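Local coordinates for protein beta-glucanase (PDB 6EUG) that probably hydrolyses O-glycosyl bonds, as a family 43 beta-1,3-galactosidase domain that binds an imidazole-type sugar inhibitor in its pocket, at residues Arg255-Gly259 with Gly260-Ala264. Numbering follows the deposited sequence.
Sequences RIFPG and GHNEA
Phe-257 and Gly-260 close a type II beta turn. Gly-260 N donates to Phe-257 O at 3.0 Å. Pro-258 and Gly-259 fill the two corners of the turn. Gly-259 has a positive phi of 82°, where a side chain would press on the carbonyl O of Pro-258.

Asn-262 approaches the same carbonyl through a water. The water lies 2.9 Å from Phe-257 O, within hydrogen-bonding distance, and accepts from Asn-262 ND2 at 2.9 Å. It also accepts a longer bond from Asn-262 N, at 3.3 Å. The water thus lies near the same oxygen that accepts the turn bond. Asn-262 ND2 also packs against Phe-257 CB at 3.6 Å. The amide and ring planes are turned 64° apart. The CG of Asn-262 stands anti to its own carbonyl carbon (chi1 -70°), which brings the amide back toward the turn.

The family 43 catalytic fold is a five-bladed beta-propeller. This loop leads from strand 252-256, an outermost strand of one four-stranded blade, to strand 265-270 of the next. The bound glucoimidazole lies about 9 Å from the His-261 side chain.

Second-shell bonds fix the amide of Asn-262. Its OD1 is hydrogen-bonded to Thr-278 OG1 and Arg-290 NH1, both in the next blade. Arg-290 NH1 also binds Gly-260 O. Further along, Ala-264 N donates to OD2 of Asp-214, a residue of the ligand pocket.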
# COMPACT_ATOMS: atom_id res chain seq x y z
N ARG A 255 -1.23 -2.78 16.19
CA ARG A 255 -0.66 -3.89 15.43
C ARG A 255 -1.72 -5.01 15.35
O ARG A 255 -2.42 -5.28 16.34
CB ARG A 255 0.67 -4.36 16.07
CG ARG A 255 0.59 -5.04 17.43
CD ARG A 255 1.97 -5.31 18.02
NE ARG A 255 2.71 -6.42 17.40
CZ ARG A 255 2.72 -7.69 17.82
NH1 ARG A 255 2.02 -8.07 18.88
NH2 ARG A 255 3.49 -8.57 17.18
N ILE A 256 -1.86 -5.61 14.18
CA ILE A 256 -2.89 -6.61 13.94
C ILE A 256 -2.34 -7.79 13.14
O ILE A 256 -1.37 -7.67 12.37
CB ILE A 256 -4.15 -6.03 13.23
CG1 ILE A 256 -3.77 -5.33 11.89
CG2 ILE A 256 -4.89 -5.06 14.16
CD1 ILE A 256 -4.98 -4.92 11.06
N PHE A 257 -2.96 -8.95 13.36
CA PHE A 257 -2.54 -10.21 12.69
C PHE A 257 -1.06 -10.51 12.80
O PHE A 257 -0.39 -10.78 11.78
CB PHE A 257 -3.07 -10.31 11.21
CG PHE A 257 -4.55 -10.09 11.12
CD1 PHE A 257 -5.40 -11.08 11.60
CD2 PHE A 257 -5.08 -8.88 10.66
CE1 PHE A 257 -6.78 -10.87 11.64
CE2 PHE A 257 -6.46 -8.67 10.70
CZ PHE A 257 -7.30 -9.68 11.21
N PRO A 258 -0.53 -10.52 14.04
CA PRO A 258 0.89 -10.82 14.17
C PRO A 258 1.28 -12.23 13.73
O PRO A 258 0.69 -13.24 14.15
CB PRO A 258 1.18 -10.56 15.64
CG PRO A 258 -0.14 -10.67 16.34
CD PRO A 258 -1.16 -10.22 15.33
N GLY A 259 2.31 -12.29 12.89
CA GLY A 259 2.72 -13.53 12.28
C GLY A 259 1.94 -13.96 11.05
O GLY A 259 2.25 -14.99 10.44
N GLY A 260 0.92 -13.18 10.67
CA GLY A 260 0.06 -13.50 9.52
C GLY A 260 0.61 -13.26 8.11
O GLY A 260 0.03 -13.75 7.12
N HIS A 261 1.71 -12.50 8.01
CA HIS A 261 2.38 -12.24 6.72
C HIS A 261 1.43 -11.60 5.68
O HIS A 261 1.46 -11.93 4.49
CB HIS A 261 2.96 -13.57 6.16
CG HIS A 261 4.45 -13.65 6.13
ND1 HIS A 261 5.12 -14.85 6.06
CD2 HIS A 261 5.40 -12.68 6.11
CE1 HIS A 261 6.42 -14.62 6.02
NE2 HIS A 261 6.62 -13.31 6.03
N ASN A 262 0.57 -10.68 6.13
CA ASN A 262 -0.27 -9.90 5.22
C ASN A 262 0.54 -8.76 4.58
O ASN A 262 1.30 -8.06 5.26
CB ASN A 262 -1.47 -9.30 5.99
CG ASN A 262 -2.47 -10.36 6.41
OD1 ASN A 262 -3.31 -10.84 5.57
ND2 ASN A 262 -2.42 -10.75 7.68
N GLU A 263 0.28 -8.57 3.28
CA GLU A 263 1.05 -7.66 2.42
C GLU A 263 0.13 -6.88 1.47
O GLU A 263 -1.08 -7.09 1.48
CB GLU A 263 2.09 -8.47 1.61
CG GLU A 263 2.87 -9.52 2.41
CD GLU A 263 3.63 -9.02 3.64
OE1 GLU A 263 4.10 -7.87 3.70
OE2 GLU A 263 3.78 -9.82 4.59
N ALA A 264 0.69 -5.94 0.70
CA ALA A 264 -0.09 -5.28 -0.36
C ALA A 264 -1.49 -4.79 0.07
O ALA A 264 -2.48 -5.06 -0.62
CB ALA A 264 -0.19 -6.19 -1.56
O HOH W 1 -0.16 -9.64 9.17